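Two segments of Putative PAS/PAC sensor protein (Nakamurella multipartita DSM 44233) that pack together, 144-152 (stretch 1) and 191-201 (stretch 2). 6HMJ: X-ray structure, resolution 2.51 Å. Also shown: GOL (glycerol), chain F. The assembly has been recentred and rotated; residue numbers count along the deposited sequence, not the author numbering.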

# COMPACT_ATOMS: atom_id res chain seq x y z
N GLY A 144 -0.06 -5.46 1.12
CA GLY A 144 -0.16 -5.24 2.55
C GLY A 144 -1.47 -4.58 2.96
O GLY A 144 -2.05 -4.92 3.99
N ILE A 145 -1.94 -3.62 2.16
CA ILE A 145 -3.21 -2.98 2.44
C ILE A 145 -4.33 -4.01 2.49
O ILE A 145 -5.16 -4.01 3.40
N VAL A 146 -4.36 -4.91 1.50
CA VAL A 146 -5.39 -5.95 1.48
C VAL A 146 -5.22 -6.90 2.66
O VAL A 146 -6.21 -7.32 3.27
N MET A 147 -3.98 -7.26 2.98
CA MET A 147 -3.73 -8.17 4.09
C MET A 147 -4.40 -7.69 5.37
O MET A 147 -5.14 -8.43 6.02
N ALA A 148 -4.14 -6.43 5.76
CA ALA A 148 -4.63 -5.93 7.03
C ALA A 148 -6.07 -5.43 6.95
O ALA A 148 -6.83 -5.57 7.91
N ALA A 149 -6.47 -4.85 5.81
CA ALA A 149 -7.83 -4.34 5.67
C ALA A 149 -8.85 -5.45 5.87
O ALA A 149 -9.85 -5.27 6.59
N PHE A 150 -8.64 -6.59 5.23
CA PHE A 150 -9.53 -7.74 5.35
C PHE A 150 -8.98 -8.82 6.28
O PHE A 150 -9.60 -9.89 6.39
N ASP A 151 -7.85 -8.58 6.93
CA ASP A 151 -7.23 -9.54 7.84
C ASP A 151 -7.09 -10.91 7.17
O ASP A 151 -7.67 -11.91 7.60
N VAL A 152 -6.30 -10.94 6.10
CA VAL A 152 -5.96 -12.17 5.39
C VAL A 152 -4.45 -12.21 5.23
O VAL A 152 -3.77 -11.18 5.32
N PRO A 191 -16.29 2.97 6.84
CA PRO A 191 -15.36 2.00 7.44
C PRO A 191 -14.53 1.33 6.36
O PRO A 191 -14.96 1.19 5.21
N LEU A 192 -13.33 0.90 6.74
CA LEU A 192 -12.29 0.62 5.76
C LEU A 192 -12.71 -0.43 4.74
O LEU A 192 -12.52 -0.24 3.53
N ARG A 193 -13.29 -1.55 5.19
CA ARG A 193 -13.58 -2.63 4.26
C ARG A 193 -14.65 -2.22 3.25
O ARG A 193 -14.52 -2.52 2.05
N ARG A 194 -15.70 -1.55 3.70
CA ARG A 194 -16.67 -0.97 2.77
C ARG A 194 -15.98 0.01 1.84
O ARG A 194 -16.20 -0.00 0.62
N ARG A 195 -15.12 0.87 2.39
CA ARG A 195 -14.40 1.86 1.60
C ARG A 195 -13.58 1.20 0.49
O ARG A 195 -13.63 1.61 -0.67
N LEU A 196 -12.82 0.16 0.84
CA LEU A 196 -11.96 -0.50 -0.14
C LEU A 196 -12.79 -1.25 -1.18
O LEU A 196 -12.44 -1.28 -2.36
N SER A 197 -13.90 -1.87 -0.76
CA SER A 197 -14.74 -2.60 -1.69
C SER A 197 -15.26 -1.69 -2.80
O SER A 197 -15.27 -2.08 -3.97
N THR A 198 -15.71 -0.48 -2.44
CA THR A 198 -16.19 0.44 -3.46
C THR A 198 -15.07 0.92 -4.38
O THR A 198 -15.35 1.34 -5.51
N VAL A 199 -13.82 0.86 -3.93
CA VAL A 199 -12.70 1.19 -4.81
C VAL A 199 -12.54 0.12 -5.88
O VAL A 199 -12.34 0.42 -7.06
N PHE A 200 -12.61 -1.15 -5.48
CA PHE A 200 -12.52 -2.23 -6.45
C PHE A 200 -13.65 -2.15 -7.47
O PHE A 200 -13.42 -2.34 -8.67
N THR A 201 -14.87 -1.86 -7.03
CA THR A 201 -15.99 -1.79 -7.96
C THR A 201 -15.91 -0.55 -8.84
O THR A 201 -16.28 -0.59 -10.01

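This is a small, mostly apolar helix-to-helix contact, burying 415 Å² in all, in which a face of two leucines and a phenylalanine on one helix meets the C-terminal end of another and a single arginine hydrogen-bonds to a carbonyl there. The helices run at 139° between their N-to-C directions, and their axes come no closer than 10.9 Å; the backbones draw nearest at Ala149 and Arg193, with CA atoms 6.2 Å apart.

From stretch 2, Leu192, Leu196 and Phe200 point toward the partner, spaced four apart so that they line one side of the helix. Both leucines adopt chi1 t, chi2 p. The methyl of Ala149 meets both leucines: Ala149 CB lies 3.8 Å from Leu192 CD2 and 3.8 Å from Leu196 CD2. Leu196 CD2 also reaches Ile145 CG2 at 4.3 Å, and it sits 3.5 Å from Phe150 CE2.

Phe150 leaves its backbone sideways, but chi1 m brings the ring end nearer to stretch 2. Phe200 is also m, and Phe200 CE2 lies at the edge of the Phe150 ring, 4.3 Å from Phe150 CE2, while Val146 CG2 (chi1 t) meets the edge of the Phe200 ring, 4.3 Å from Phe200 CZ.

Arg193 supplies the polar element. Its m, t, t chain starts sideways, but its end comes nearer to stretch 1, where Arg193 NE donates a hydrogen bond to Ala149 O at 2.8 Å and 161°. The aliphatic part serves too: Arg193 CG lies 4.0 Å from Phe150 CD1, and Phe150 O lies over one face of the guanidinium. Arg193 NH2 donates to O1 of a glycerol, probably from the crystallisation liquor, at 2.9 Å; that glycerol O1 lies 2.6 Å from Ala148 O. Just beyond, Asp151 turns the chain out of the helix with positive phi, and its side-chain end leads away from stretch 2.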

# COMPACT_ATOMS: atom_id res chain seq x y z
CB ILE A 145 -3.50 -1.88 1.40
CG1 ILE A 145 -2.56 -0.69 1.60
CG2 ILE A 145 -4.95 -1.44 1.48
CD1 ILE A 145 -2.65 0.36 0.51
CB VAL A 146 -5.35 -6.69 0.13
CG1 VAL A 146 -6.19 -7.96 0.20
CG2 VAL A 146 -5.83 -5.79 -0.99
CB MET A 147 -2.22 -8.32 4.32
CG MET A 147 -1.53 -9.27 3.35
SD MET A 147 0.24 -9.39 3.68
CE MET A 147 0.23 -10.19 5.28
CB ALA A 148 -3.71 -4.82 7.54
CB ALA A 149 -8.01 -3.68 4.31
CB PHE A 150 -9.80 -8.36 3.97
CG PHE A 150 -10.45 -7.42 2.99
CD1 PHE A 150 -11.79 -7.12 3.10
CD2 PHE A 150 -9.73 -6.87 1.95
CE1 PHE A 150 -12.40 -6.27 2.20
CE2 PHE A 150 -10.33 -6.02 1.04
CZ PHE A 150 -11.67 -5.72 1.17
CB ASP A 151 -8.01 -9.64 9.14
CG ASP A 151 -7.31 -10.50 10.18
OD1 ASP A 151 -6.13 -10.24 10.47
OD2 ASP A 151 -7.95 -11.44 10.72
CB VAL A 152 -6.66 -12.28 4.02
CG1 VAL A 152 -8.17 -12.28 4.20
CG2 VAL A 152 -6.22 -11.15 3.10
CB PRO A 191 -16.29 1.02 8.17
CG PRO A 191 -17.62 1.17 7.52
CD PRO A 191 -17.70 2.60 7.06
CB LEU A 192 -11.01 0.17 6.48
CG LEU A 192 -9.83 -0.21 5.58
CD1 LEU A 192 -9.51 0.91 4.61
CD2 LEU A 192 -8.61 -0.56 6.42
CB ARG A 193 -14.01 -3.88 5.02
CG ARG A 193 -12.91 -4.43 5.89
CD ARG A 193 -13.37 -5.60 6.74
NE ARG A 193 -12.29 -6.10 7.58
CZ ARG A 193 -12.44 -6.99 8.55
NH1 ARG A 193 -13.64 -7.50 8.81
NH2 ARG A 193 -11.39 -7.37 9.26
CB ARG A 194 -17.79 -0.28 3.56
CG ARG A 194 -18.80 0.53 2.74
CD ARG A 194 -19.80 -0.36 2.04
NE ARG A 194 -20.87 0.42 1.41
CZ ARG A 194 -21.85 1.02 2.09
NH1 ARG A 194 -21.90 0.93 3.41
NH2 ARG A 194 -22.77 1.71 1.44
CB ARG A 195 -13.50 2.68 2.52
CG ARG A 195 -13.03 4.00 1.96
CD ARG A 195 -11.98 4.60 2.88
NE ARG A 195 -12.38 4.49 4.28
CZ ARG A 195 -11.53 4.46 5.31
NH1 ARG A 195 -10.22 4.53 5.11
NH2 ARG A 195 -12.00 4.36 6.55
CB LEU A 196 -11.00 -1.44 0.57
CG LEU A 196 -9.84 -2.03 -0.24
CD1 LEU A 196 -9.03 -0.95 -0.93
CD2 LEU A 196 -8.96 -2.86 0.69
CB SER A 197 -15.90 -3.26 -0.95
OG SER A 197 -16.80 -3.87 -1.85
CB THR A 198 -16.89 1.65 -2.82
OG1 THR A 198 -15.91 2.50 -2.19
CG2 THR A 198 -17.92 1.21 -1.79
CB VAL A 199 -11.41 1.37 -3.99
CG1 VAL A 199 -10.20 1.43 -4.92
CG2 VAL A 199 -11.49 2.63 -3.14
CB PHE A 200 -12.54 -3.58 -5.73
CG PHE A 200 -11.26 -3.92 -5.02
CD1 PHE A 200 -10.03 -3.70 -5.63
CD2 PHE A 200 -11.28 -4.45 -3.74
CE1 PHE A 200 -8.85 -4.01 -4.98
CE2 PHE A 200 -10.10 -4.76 -3.08
CZ PHE A 200 -8.89 -4.54 -3.70
CB THR A 201 -17.32 -1.83 -7.20
OG1 THR A 201 -17.40 -0.69 -6.34
CG2 THR A 201 -17.42 -3.10 -6.38
C1 GOL F . -8.91 -4.83 10.47
O1 GOL F . -9.00 -5.73 9.40
C2 GOL F . -9.02 -3.41 9.87
O2 GOL F . -10.29 -3.13 9.39
C3 GOL F . -8.60 -2.47 11.02
O3 GOL F . -8.78 -1.16 10.56